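Local structure of probable mannosyltransferase KTR4 (5A07) at residues 105-111 / 136-142; 122-126 / 231-237; 127-131 / 237-241; 317-321 / 379-384. The protein is probably a mannosyltransferase of the GT-A type, with guanosine-5'-diphosphate and a manganese ion held together in its pocket. All coordinates share one frame; numbering follows the deposited sequence.

Contact 1: residues 105-111 / 136-142; sequences GTILSLV and YPYTFLN. With GDP (guanosine-5'-diphosphate), chain F.
The hydroxyls of Thr106 and Thr139 meet at the start of two parallel strands, on the sheet face that carries Leu108 and Leu141, OG1 to OG1 at 2.9 Å, and Thr106 OG1 also lies 3.0 Å from Pro137 O. Thr106 can do this because its OG1 is anti to the backbone N (chi1 -170°), which swings the hydroxyl across to the neighbouring strand. A threonine suits both places, being beta-branched for a strand and polar enough to use a hydroxyl inside the protein. The backbones pair in regular parallel fashion: Ile107 N bonds to Pro137 O, Thr139 N returns to Ile107 O at 2.8 Å, and the pattern runs on through Ser109 and Leu141 to Val111.

On the face carrying Ile107, Ser109, Tyr138 and Phe140, Ile107 CD1 makes a CH-pi contact over the Tyr138 ring, 4.0 Å from its centroid and displaced toward the rim. Tyr138 OH reaches Glu127 of the covering helix 116-131. A water tied to Ser109 OG at 2.8 Å donates to Thr139 O and sits above the Phe140 ring. Leu108 CD1 and Leu141 CD1 touch on the other face at 3.9 Å, and helix 203-214 packs there on Leu110 and Leu141.

At their C-terminal ends the strands offer backbone carbonyls and the Asn142 amide to the nucleotide. GDP O3' donates to Leu110 O at 2.7 Å, and the guanine N2 donates to Asn142 OD1 at 2.9 Å and weakly to Val111 O. Strand 105-110, helix 116-131 and strand 138-142 form a beta-alpha-beta crossover, with GDP at the strand ends as in the Rossmann-like nucleotide-binding half of a GT-A fold.

Contact 2: residues 122-126 / 231-237; sequences SIQQL and LEPNVNF. With MN (manganese (II) ion), chain G; GDP (guanosine-5'-diphosphate), chain F.
Ser122 supplies a polar link between helix 116-131 and the chain that carries the metal ligand. Its OG donates to Glu232 O at 2.7 Å, lying in the carbonyl plane on a lone pair, and accepts the Val235 N-H at 3.1 Å along an almost straight line (175°). With chi1 at -58° the hydroxyl stands anti to its own carbonyl carbon and projects into the bend at 232-235. Serine is small enough to enter this bend and can give one bond while taking another.

The apolar part is made by Ile123 and, one turn on from Ser122, Leu126. Leu126 CD1 rests over one face of the Phe237 ring, 4.3 Å from the centroid, the two side chains running the same way. Leu231 CD2 fits against Ile123 CG1 at 3.8 Å and also touches Leu126, so branched aliphatic groups fill the angle between helix and chain.

Metal bonds form the third group. Glu232 OE1 binds manganese at 2.2 Å, beside the GDP oxygens O3B and O2A and two waters, and His381 completes the six ligands. One of these waters donates to Pro233 O at 2.7 Å, while Glu232 OE2 forms a salt bridge with Arg230.

Ser122 probably acts in the second shell: by holding the backbone on both sides of Pro233 it would help position the carboxylate that holds the manganese, which in turn binds the diphosphate, a place consistent with that of the DXD motif in other GT-A enzymes.

Contact 3: residues 127-131 / 237-241; sequences EEEYN and FYCKI
Glu129 O takes the N-H of Ile241 where helix 116-131 ends in a wide pi-type turn, so a carbonyl in the last turn of the helix is used by the loop that follows strand 236-237. The bond is 2.9 Å long (N-H...O 165°), and Lys240 CA adds a CA-H...O contact to the same oxygen.

The tight part lies inward from it. Ile241 CG2 meets Tyr130 CD1 at 3.7 Å, and a water donates to both Tyr130 O and Ile241 O, joining the two backbones a second time. Tyr130 suits this place because its ring can pack on the isoleucine while its OH accepts the N-H of Val245. Glu129 contributes its methylene: CG lies 3.7 Å from Phe237 CB, the two side chains running alongside one another, head to tail. Cys239 is buried too, but points away from the helix to its disulfide with Cys397.

Toward solvent the fit relaxes. Lys240 carries its amine away, and NZ stays 5.7 Å from Glu129 OE1, too far for a salt bridge, though the opposite charges probably attract weakly. Glu129 bends at chi2 (-52°), bringing OE2 to a water that donates to it at 2.6 Å and to Phe237 O at 3.0 Å.

Contact 4: residues 317-321 / 379-384; sequences FWTNF and YHHTPY. With MN (manganese (II) ion), chain G.
The Trp318 indole has Asn320 ND2 over one face and Tyr384 over the other. Tyr384 comes edge-on, its ring plane at 73° to the indole in a T-shaped pair, while His381 O lies at the indole edge, 3.2 Å from Trp318 CH2. The Asn320 amide also stacks on the His381 imidazole, their planes 8° apart and ND2 3.4 Å from His381 CG. Asparagine suits this place, being flat like the rings and polar at both ends: its OD1 lies at the edge of the Tyr379 ring and accepts the Tyr379 OH at 2.6 Å. Over one face of that same ring sits Phe321 CB, 4.0 Å from the centroid.

A chi1 of 54° puts the Asn320 CG between its backbone N and carbonyl carbon and sets the amide against the His381 imidazole, with ND2 over the Trp318 indole. A water donates to both Asn320 O and Tyr379 OH. In the plane of the imidazole, ND1 donates to Thr382 O at 3.0 Å, which helps fix the ring's rotation, with NE2 on manganese at 2.4 Å.

The type I turn 318-321 joins strands 316-317 and 322-325 of the large mixed sheet, and helix 354-365 touches its Thr319. It faces strand 379-381, the middle strand of a small antiparallel sheet, while strand 256-262 lies against Trp318, Tyr379 and Tyr384.

In the fold
Helix 116-131 ties the first three contacts together: it forms the crossover of the strands in contact 1 and gives one segment each to contacts 2 and 3, whose centres are 10 Å apart. Contacts 1 and 2 touch where Leu108 O meets Leu231 N at 2.8 Å, and both border GDP, contact 1 at guanine and ribose, contact 2 at the ribose and, through manganese, the diphosphate. Contact 4 reaches contact 2 through the small sheet, with Asn236 ND2 2.9 Å from His380 ND1. Glu232 OE1 and His381 NE2, 3.4 Å apart, are neighbouring ligands of one manganese. Contact 3 lies farther out, the Phe237 side chain about 12 Å from both metal and GDP.

Contact 1: residues 105-111 / 136-142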
# COMPACT_ATOMS: atom_id res chain seq x y z
N GLY B 105 -9.15 12.73 -9.42
CA GLY B 105 -8.53 12.18 -8.26
C GLY B 105 -9.03 12.85 -7.01
O GLY B 105 -9.50 14.02 -7.07
N THR B 106 -8.92 12.12 -5.89
CA THR B 106 -9.29 12.62 -4.59
C THR B 106 -8.31 12.09 -3.57
O THR B 106 -7.75 11.00 -3.74
CB THR B 106 -10.72 12.22 -4.23
OG1 THR B 106 -11.18 12.90 -3.06
CG2 THR B 106 -10.86 10.71 -4.09
N ILE B 107 -8.15 12.87 -2.52
CA ILE B 107 -7.53 12.40 -1.29
C ILE B 107 -8.57 11.71 -0.49
O ILE B 107 -9.64 12.25 -0.32
CB ILE B 107 -6.93 13.55 -0.54
CG1 ILE B 107 -5.87 14.17 -1.43
CG2 ILE B 107 -6.26 13.02 0.70
CD1 ILE B 107 -5.74 15.57 -1.15
N LEU B 108 -8.34 10.46 -0.10
CA LEU B 108 -9.33 9.65 0.55
C LEU B 108 -8.94 9.30 1.96
O LEU B 108 -7.82 8.84 2.21
CB LEU B 108 -9.53 8.34 -0.22
CG LEU B 108 -10.39 7.29 0.49
CD1 LEU B 108 -11.85 7.70 0.61
CD2 LEU B 108 -10.32 5.95 -0.22
N SER B 109 -9.86 9.44 2.92
CA SER B 109 -9.62 8.97 4.26
C SER B 109 -10.87 8.24 4.78
O SER B 109 -11.97 8.83 4.82
CB SER B 109 -9.33 10.09 5.27
OG SER B 109 -8.39 11.06 4.84
N LEU B 110 -10.64 7.04 5.26
CA LEU B 110 -11.60 6.30 6.03
C LEU B 110 -11.27 6.56 7.45
O LEU B 110 -10.19 6.18 7.90
CB LEU B 110 -11.42 4.81 5.76
CG LEU B 110 -12.28 3.86 6.56
CD1 LEU B 110 -13.74 3.93 6.09
CD2 LEU B 110 -11.79 2.41 6.53
N VAL B 111 -12.19 7.24 8.17
CA VAL B 111 -11.92 7.63 9.53
C VAL B 111 -13.19 7.63 10.38
O VAL B 111 -14.29 7.67 9.83
CB VAL B 111 -11.36 9.06 9.63
CG1 VAL B 111 -9.89 9.08 9.19
CG2 VAL B 111 -12.07 10.02 8.74
N TYR B 136 -6.60 19.23 -4.95
CA TYR B 136 -7.45 18.06 -5.10
C TYR B 136 -8.42 18.01 -3.93
O TYR B 136 -8.10 18.35 -2.77
CB TYR B 136 -6.61 16.76 -5.23
CG TYR B 136 -6.05 16.67 -6.67
CD1 TYR B 136 -6.85 16.22 -7.71
CD2 TYR B 136 -4.77 17.10 -7.01
CE1 TYR B 136 -6.41 16.20 -9.03
CE2 TYR B 136 -4.32 17.10 -8.32
CZ TYR B 136 -5.17 16.68 -9.34
OH TYR B 136 -4.75 16.65 -10.60
N PRO B 137 -9.60 17.50 -4.18
CA PRO B 137 -10.61 17.37 -3.14
C PRO B 137 -10.39 16.23 -2.17
O PRO B 137 -9.58 15.34 -2.41
CB PRO B 137 -11.88 17.01 -3.93
CG PRO B 137 -11.38 16.38 -5.19
CD PRO B 137 -10.04 17.00 -5.48
N TYR B 138 -11.02 16.35 -1.01
CA TYR B 138 -11.03 15.30 -0.01
C TYR B 138 -12.32 14.57 0.04
O TYR B 138 -13.41 15.19 0.10
CB TYR B 138 -10.75 15.85 1.38
CG TYR B 138 -9.37 16.44 1.54
CD1 TYR B 138 -9.12 17.75 1.10
CD2 TYR B 138 -8.34 15.76 2.16
CE1 TYR B 138 -7.84 18.33 1.25
CE2 TYR B 138 -7.06 16.32 2.29
CZ TYR B 138 -6.83 17.60 1.83
OH TYR B 138 -5.58 18.18 1.93
N THR B 139 -12.22 13.26 0.15
CA THR B 139 -13.34 12.42 0.38
C THR B 139 -13.15 11.69 1.69
O THR B 139 -12.09 11.04 1.90
CB THR B 139 -13.51 11.37 -0.73
OG1 THR B 139 -13.70 12.02 -2.01
CG2 THR B 139 -14.75 10.51 -0.50
N PHE B 140 -14.15 11.79 2.58
CA PHE B 140 -14.11 11.08 3.82
C PHE B 140 -15.23 10.02 3.89
O PHE B 140 -16.39 10.34 3.58
CB PHE B 140 -14.32 12.03 4.99
CG PHE B 140 -13.28 13.08 5.09
CD1 PHE B 140 -13.39 14.25 4.36
CD2 PHE B 140 -12.16 12.87 5.85
CE1 PHE B 140 -12.45 15.23 4.43
CE2 PHE B 140 -11.20 13.86 5.91
CZ PHE B 140 -11.32 15.01 5.23
N LEU B 141 -14.89 8.84 4.36
CA LEU B 141 -15.83 7.75 4.52
C LEU B 141 -15.80 7.20 5.88
O LEU B 141 -14.77 7.18 6.51
CB LEU B 141 -15.55 6.60 3.53
CG LEU B 141 -15.52 6.93 2.05
CD1 LEU B 141 -15.12 5.72 1.13
CD2 LEU B 141 -16.85 7.55 1.60
N ASN B 142 -16.97 6.74 6.37
CA ASN B 142 -17.08 6.19 7.70
C ASN B 142 -18.20 5.13 7.72
O ASN B 142 -19.15 5.25 6.95
CB ASN B 142 -17.40 7.39 8.62
CG ASN B 142 -17.39 7.06 10.13
OD1 ASN B 142 -17.23 5.92 10.60
ND2 ASN B 142 -17.56 8.12 10.90
PB GDP F . -3.33 0.39 11.26
O1B GDP F . -2.86 0.30 12.67
O2B GDP F . -3.42 -0.79 10.49
O3B GDP F . -2.75 1.57 10.57
O3A GDP F . -4.91 0.63 11.51
PA GDP F . -5.78 1.94 11.67
O1A GDP F . -6.60 1.96 12.89
O2A GDP F . -5.09 3.22 11.39
O5' GDP F . -6.83 1.71 10.51
C5' GDP F . -6.67 1.93 9.10
C4' GDP F . -7.54 3.05 8.57
O4' GDP F . -8.91 2.65 8.73
C3' GDP F . -7.37 4.39 9.28
O3' GDP F . -7.65 5.45 8.33
C2' GDP F . -8.43 4.31 10.38
O2' GDP F . -8.91 5.60 10.75
C1' GDP F . -9.51 3.57 9.67
N9 GDP F . -10.34 2.72 10.55
C8 GDP F . -9.98 1.65 11.30
N7 GDP F . -11.11 1.11 11.91
C5 GDP F . -12.18 1.87 11.51
C6 GDP F . -13.63 1.83 11.77
O6 GDP F . -14.00 0.89 12.55
N1 GDP F . -14.40 2.77 11.20
C2 GDP F . -13.87 3.77 10.40
N2 GDP F . -14.69 4.68 9.88
N3 GDP F . -12.53 3.85 10.13
C4 GDP F . -11.70 2.91 10.60
O HOH W 1 -9.70 12.72 2.94

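Contact 2: residues 122-126 / 231-237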
# COMPACT_ATOMS: atom_id res chain seq x y z
N SER B 122 -2.77 15.15 9.81
CA SER B 122 -2.37 14.57 8.52
C SER B 122 -2.70 15.48 7.38
O SER B 122 -1.87 15.70 6.50
CB SER B 122 -3.02 13.20 8.30
OG SER B 122 -2.70 12.28 9.31
N ILE B 123 -3.90 16.04 7.37
CA ILE B 123 -4.34 16.92 6.31
C ILE B 123 -3.49 18.16 6.23
O ILE B 123 -3.08 18.59 5.17
CB ILE B 123 -5.80 17.24 6.50
CG1 ILE B 123 -6.67 16.01 6.25
CG2 ILE B 123 -6.18 18.33 5.60
CD1 ILE B 123 -8.08 16.15 6.85
N GLN B 124 -3.15 18.73 7.38
CA GLN B 124 -2.35 19.96 7.39
C GLN B 124 -0.95 19.73 6.78
O GLN B 124 -0.42 20.56 6.03
CB GLN B 124 -2.23 20.49 8.84
CG GLN B 124 -3.56 21.12 9.28
CD GLN B 124 -3.52 21.61 10.71
OE1 GLN B 124 -2.90 20.97 11.51
NE2 GLN B 124 -4.29 22.63 11.03
N GLN B 125 -0.37 18.65 7.12
CA GLN B 125 0.89 18.28 6.51
C GLN B 125 0.82 17.97 5.02
O GLN B 125 1.74 18.37 4.24
CB GLN B 125 1.47 17.11 7.29
CG GLN B 125 1.89 17.69 8.64
CD GLN B 125 2.53 16.65 9.40
OE1 GLN B 125 1.85 16.01 10.19
NE2 GLN B 125 3.70 16.30 9.01
N LEU B 126 -0.24 17.30 4.59
CA LEU B 126 -0.39 16.99 3.15
C LEU B 126 -0.64 18.30 2.41
O LEU B 126 -0.15 18.49 1.27
CB LEU B 126 -1.56 16.03 2.90
CG LEU B 126 -1.88 15.73 1.45
CD1 LEU B 126 -0.71 15.06 0.84
CD2 LEU B 126 -3.14 14.85 1.42
N LEU B 231 -5.05 8.62 2.73
CA LEU B 231 -4.51 9.34 3.86
C LEU B 231 -5.07 8.75 5.16
O LEU B 231 -6.27 8.48 5.27
CB LEU B 231 -4.94 10.79 3.77
CG LEU B 231 -4.31 11.69 4.80
CD1 LEU B 231 -2.81 11.85 4.59
CD2 LEU B 231 -4.99 13.04 4.69
N GLU B 232 -4.19 8.47 6.13
CA GLU B 232 -4.62 7.96 7.43
C GLU B 232 -4.30 8.98 8.52
O GLU B 232 -3.51 9.90 8.32
CB GLU B 232 -3.89 6.67 7.79
CG GLU B 232 -4.29 5.51 6.91
CD GLU B 232 -4.14 4.13 7.53
OE1 GLU B 232 -3.51 3.98 8.61
OE2 GLU B 232 -4.46 3.18 6.80
N PRO B 233 -4.98 8.85 9.64
CA PRO B 233 -4.70 9.77 10.74
C PRO B 233 -3.26 9.65 11.25
O PRO B 233 -2.68 8.57 11.21
CB PRO B 233 -5.67 9.33 11.84
CG PRO B 233 -6.74 8.64 11.13
CD PRO B 233 -6.06 7.94 9.99
N ASN B 234 -2.75 10.76 11.78
CA ASN B 234 -1.48 10.71 12.53
C ASN B 234 -0.22 10.35 11.68
O ASN B 234 0.66 9.69 12.15
CB ASN B 234 -1.59 9.73 13.70
CG ASN B 234 -0.59 10.05 14.78
OD1 ASN B 234 -0.09 11.17 14.88
ND2 ASN B 234 -0.24 9.04 15.57
N VAL B 235 -0.17 10.83 10.44
CA VAL B 235 1.00 10.61 9.61
C VAL B 235 1.65 11.92 9.37
O VAL B 235 1.07 13.00 9.63
CB VAL B 235 0.64 9.90 8.28
CG1 VAL B 235 -0.07 8.64 8.57
CG2 VAL B 235 -0.22 10.78 7.37
N ASN B 236 2.85 11.84 8.83
CA ASN B 236 3.68 13.01 8.60
C ASN B 236 4.22 13.02 7.20
O ASN B 236 4.53 11.96 6.66
CB ASN B 236 4.88 13.00 9.58
CG ASN B 236 4.43 13.03 11.04
OD1 ASN B 236 4.00 14.07 11.53
ND2 ASN B 236 4.36 11.89 11.64
N PHE B 237 4.29 14.21 6.62
CA PHE B 237 4.94 14.43 5.37
C PHE B 237 6.08 15.38 5.59
O PHE B 237 5.92 16.42 6.28
CB PHE B 237 4.00 15.01 4.34
CG PHE B 237 2.90 14.06 3.93
CD1 PHE B 237 3.11 13.08 2.96
CD2 PHE B 237 1.69 14.07 4.58
CE1 PHE B 237 2.13 12.16 2.66
CE2 PHE B 237 0.72 13.18 4.27
CZ PHE B 237 0.95 12.18 3.34
MN MN G . -2.99 3.73 10.71
PB GDP F . -3.33 0.39 11.26
O1B GDP F . -2.86 0.30 12.67
O2B GDP F . -3.42 -0.79 10.49
O3B GDP F . -2.75 1.57 10.57
O3A GDP F . -4.91 0.63 11.51
PA GDP F . -5.78 1.94 11.67
O1A GDP F . -6.60 1.96 12.89
O2A GDP F . -5.09 3.22 11.39
O5' GDP F . -6.83 1.71 10.51
C5' GDP F . -6.67 1.93 9.10
C4' GDP F . -7.54 3.05 8.57
O4' GDP F . -8.91 2.65 8.73
C3' GDP F . -7.37 4.39 9.28
O3' GDP F . -7.65 5.45 8.33
C2' GDP F . -8.43 4.31 10.38
O2' GDP F . -8.91 5.60 10.75
C1' GDP F . -9.51 3.57 9.67
N9 GDP F . -10.34 2.72 10.55
C8 GDP F . -9.98 1.65 11.30
N7 GDP F . -11.11 1.11 11.91
C5 GDP F . -12.18 1.87 11.51
C6 GDP F . -13.63 1.83 11.77
O6 GDP F . -14.00 0.89 12.55
N1 GDP F . -14.40 2.77 11.20
C2 GDP F . -13.87 3.77 10.40
N2 GDP F . -14.69 4.68 9.88
N3 GDP F . -12.53 3.85 10.13
C4 GDP F . -11.70 2.91 10.60
O HOH W 2 -3.42 6.01 11.32
O HOH W 3 -2.39 3.56 13.00

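Contact 3: residues 127-131 / 237-241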
# COMPACT_ATOMS: atom_id res chain seq x y z
N GLU B 127 -1.41 19.21 3.00
CA GLU B 127 -1.65 20.51 2.33
C GLU B 127 -0.31 21.30 2.19
O GLU B 127 0.03 21.84 1.13
CB GLU B 127 -2.64 21.34 3.14
CG GLU B 127 -4.10 20.93 2.96
CD GLU B 127 -4.70 21.36 1.62
OE1 GLU B 127 -4.45 22.52 1.22
OE2 GLU B 127 -5.45 20.57 0.98
N GLU B 128 0.41 21.36 3.29
CA GLU B 128 1.64 22.16 3.35
C GLU B 128 2.69 21.61 2.38
O GLU B 128 3.38 22.37 1.72
CB GLU B 128 2.18 22.16 4.76
CG GLU B 128 3.53 22.90 5.00
CD GLU B 128 3.54 24.34 4.47
OE1 GLU B 128 2.46 24.97 4.33
OE2 GLU B 128 4.60 24.86 4.08
N GLU B 129 2.82 20.29 2.26
CA GLU B 129 3.88 19.74 1.45
C GLU B 129 3.45 19.53 0.00
O GLU B 129 4.29 19.32 -0.85
CB GLU B 129 4.35 18.39 2.02
CG GLU B 129 4.89 18.46 3.46
CD GLU B 129 6.01 19.54 3.71
OE1 GLU B 129 6.75 19.89 2.78
OE2 GLU B 129 6.08 20.09 4.86
N TYR B 130 2.15 19.51 -0.25
CA TYR B 130 1.62 19.18 -1.58
C TYR B 130 0.35 19.91 -2.02
O TYR B 130 0.36 20.74 -2.98
CB TYR B 130 1.41 17.66 -1.73
CG TYR B 130 0.80 17.30 -3.08
CD1 TYR B 130 1.51 17.46 -4.25
CD2 TYR B 130 -0.50 16.85 -3.20
CE1 TYR B 130 0.99 17.16 -5.48
CE2 TYR B 130 -1.08 16.53 -4.46
CZ TYR B 130 -0.31 16.70 -5.59
OH TYR B 130 -0.79 16.37 -6.82
N ASN B 131 -0.73 19.62 -1.35
CA ASN B 131 -2.03 19.92 -1.90
C ASN B 131 -2.43 21.39 -1.94
O ASN B 131 -3.30 21.73 -2.69
CB ASN B 131 -3.12 19.07 -1.24
CG ASN B 131 -4.34 18.84 -2.17
OD1 ASN B 131 -4.21 18.75 -3.38
ND2 ASN B 131 -5.54 18.86 -1.57
N PHE B 237 4.29 14.21 6.62
CA PHE B 237 4.94 14.43 5.37
C PHE B 237 6.08 15.38 5.59
O PHE B 237 5.92 16.42 6.28
CB PHE B 237 4.00 15.01 4.34
CG PHE B 237 2.90 14.06 3.93
CD1 PHE B 237 3.11 13.08 2.96
CD2 PHE B 237 1.69 14.07 4.58
CE1 PHE B 237 2.13 12.16 2.66
CE2 PHE B 237 0.72 13.18 4.27
CZ PHE B 237 0.95 12.18 3.34
N TYR B 238 7.20 15.14 4.95
CA TYR B 238 8.42 15.94 5.23
C TYR B 238 8.95 16.74 4.09
O TYR B 238 9.77 17.64 4.37
CB TYR B 238 9.57 15.04 5.73
CG TYR B 238 9.23 14.27 6.97
CD1 TYR B 238 9.02 14.93 8.22
CD2 TYR B 238 9.11 12.90 6.96
CE1 TYR B 238 8.63 14.23 9.38
CE2 TYR B 238 8.76 12.21 8.12
CZ TYR B 238 8.55 12.90 9.32
OH TYR B 238 8.18 12.17 10.40
N CYS B 239 8.50 16.49 2.85
CA CYS B 239 9.16 17.07 1.72
C CYS B 239 8.20 17.64 0.73
O CYS B 239 7.18 17.04 0.41
CB CYS B 239 10.01 15.99 1.00
SG CYS B 239 11.14 15.10 2.06
N LYS B 240 8.56 18.79 0.18
CA LYS B 240 7.72 19.44 -0.78
C LYS B 240 7.65 18.68 -2.11
O LYS B 240 8.67 18.30 -2.67
CB LYS B 240 8.25 20.83 -1.07
CG LYS B 240 7.95 21.78 0.08
CD LYS B 240 8.01 23.24 -0.32
CE LYS B 240 8.40 24.08 0.90
NZ LYS B 240 9.87 24.24 0.85
N ILE B 241 6.44 18.58 -2.61
CA ILE B 241 6.15 17.93 -3.87
C ILE B 241 5.57 18.96 -4.81
O ILE B 241 4.45 19.42 -4.60
CB ILE B 241 5.18 16.77 -3.69
CG1 ILE B 241 5.79 15.77 -2.72
CG2 ILE B 241 4.82 16.12 -5.06
CD1 ILE B 241 6.99 14.99 -3.28
O HOH W 4 4.58 19.06 6.68
O HOH W 5 3.05 21.54 -3.54

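Contact 4: residues 317-321 / 379-384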
# COMPACT_ATOMS: atom_id res chain seq x y z
N PHE B 317 3.29 -3.77 -0.06
CA PHE B 317 3.31 -2.31 -0.02
C PHE B 317 2.56 -1.93 1.25
O PHE B 317 1.52 -2.50 1.54
CB PHE B 317 2.63 -1.71 -1.23
CG PHE B 317 3.14 -2.28 -2.52
CD1 PHE B 317 4.45 -2.04 -2.90
CD2 PHE B 317 2.33 -3.06 -3.33
CE1 PHE B 317 4.99 -2.65 -4.05
CE2 PHE B 317 2.83 -3.62 -4.47
CZ PHE B 317 4.15 -3.41 -4.82
N TRP B 318 3.07 -0.93 1.96
CA TRP B 318 2.45 -0.55 3.23
C TRP B 318 1.39 0.48 3.01
O TRP B 318 1.65 1.71 2.98
CB TRP B 318 3.52 -0.03 4.17
CG TRP B 318 3.12 -0.19 5.65
CD1 TRP B 318 2.36 -1.17 6.20
CD2 TRP B 318 3.53 0.65 6.70
NE1 TRP B 318 2.29 -0.98 7.59
CE2 TRP B 318 3.00 0.13 7.90
CE3 TRP B 318 4.26 1.83 6.75
CZ2 TRP B 318 3.18 0.77 9.11
CZ3 TRP B 318 4.48 2.41 7.99
CH2 TRP B 318 3.96 1.87 9.13
N THR B 319 0.19 -0.02 2.88
CA THR B 319 -0.92 0.72 2.27
C THR B 319 -1.49 1.91 3.08
O THR B 319 -2.37 2.59 2.58
CB THR B 319 -2.11 -0.22 1.96
OG1 THR B 319 -2.47 -0.90 3.16
CG2 THR B 319 -1.68 -1.24 0.85
N ASN B 320 -1.02 2.19 4.30
CA ASN B 320 -1.51 3.40 4.94
C ASN B 320 -1.31 4.63 4.08
O ASN B 320 -2.02 5.61 4.21
CB ASN B 320 -1.01 3.56 6.37
CG ASN B 320 0.50 3.48 6.51
OD1 ASN B 320 1.22 4.32 6.01
ND2 ASN B 320 0.96 2.52 7.26
N PHE B 321 -0.27 4.62 3.27
CA PHE B 321 -0.11 5.55 2.13
C PHE B 321 -0.24 4.73 0.86
O PHE B 321 0.37 3.69 0.75
CB PHE B 321 1.31 6.14 2.13
CG PHE B 321 1.68 6.88 0.84
CD1 PHE B 321 2.11 6.17 -0.28
CD2 PHE B 321 1.54 8.21 0.73
CE1 PHE B 321 2.46 6.83 -1.46
CE2 PHE B 321 1.85 8.87 -0.43
CZ PHE B 321 2.30 8.19 -1.53
N TYR B 379 7.83 10.56 4.32
CA TYR B 379 6.58 10.13 4.93
C TYR B 379 6.80 9.28 6.14
O TYR B 379 7.75 8.41 6.19
CB TYR B 379 5.80 9.24 3.96
CG TYR B 379 4.55 8.63 4.56
CD1 TYR B 379 3.38 9.34 4.53
CD2 TYR B 379 4.52 7.30 4.94
CE1 TYR B 379 2.18 8.76 5.00
CE2 TYR B 379 3.38 6.69 5.42
CZ TYR B 379 2.18 7.47 5.47
OH TYR B 379 0.99 6.91 5.87
N HIS B 380 5.97 9.47 7.17
CA HIS B 380 6.02 8.59 8.37
C HIS B 380 4.67 8.19 8.83
O HIS B 380 3.78 9.04 8.90
CB HIS B 380 6.78 9.31 9.47
CG HIS B 380 6.58 8.75 10.84
ND1 HIS B 380 5.76 9.35 11.77
CD2 HIS B 380 7.13 7.69 11.46
CE1 HIS B 380 5.84 8.69 12.92
NE2 HIS B 380 6.66 7.67 12.75
N HIS B 381 4.54 6.91 9.19
CA HIS B 381 3.43 6.39 9.95
C HIS B 381 4.12 5.47 10.92
O HIS B 381 4.94 4.60 10.54
CB HIS B 381 2.50 5.59 9.04
CG HIS B 381 1.33 4.91 9.72
ND1 HIS B 381 1.46 3.93 10.67
CD2 HIS B 381 -0.01 5.09 9.57
CE1 HIS B 381 0.26 3.49 11.03
NE2 HIS B 381 -0.63 4.20 10.38
N THR B 382 3.80 5.59 12.18
CA THR B 382 4.53 4.77 13.17
C THR B 382 4.55 3.27 12.80
O THR B 382 3.55 2.76 12.40
CB THR B 382 3.94 4.92 14.65
OG1 THR B 382 4.75 4.09 15.50
CG2 THR B 382 2.51 4.43 14.79
N PRO B 383 5.69 2.58 12.91
CA PRO B 383 7.02 3.00 13.36
C PRO B 383 8.05 3.26 12.23
O PRO B 383 9.25 3.29 12.51
CB PRO B 383 7.51 1.77 14.10
CG PRO B 383 6.95 0.62 13.33
CD PRO B 383 5.62 1.10 12.78
N TYR B 384 7.61 3.52 11.01
CA TYR B 384 8.55 3.54 9.87
C TYR B 384 8.50 4.83 9.12
O TYR B 384 7.44 5.49 9.01
CB TYR B 384 8.24 2.36 8.95
CG TYR B 384 8.33 0.97 9.58
CD1 TYR B 384 9.51 0.50 10.08
CD2 TYR B 384 7.23 0.16 9.67
CE1 TYR B 384 9.56 -0.72 10.70
CE2 TYR B 384 7.27 -1.11 10.22
CZ TYR B 384 8.45 -1.54 10.72
OH TYR B 384 8.54 -2.73 11.31
MN MN G . -2.99 3.73 10.71
O HOH W 6 -1.44 8.07 5.01
O HOH W 3 -2.39 3.56 13.00
O HOH W 2 -3.42 6.01 11.32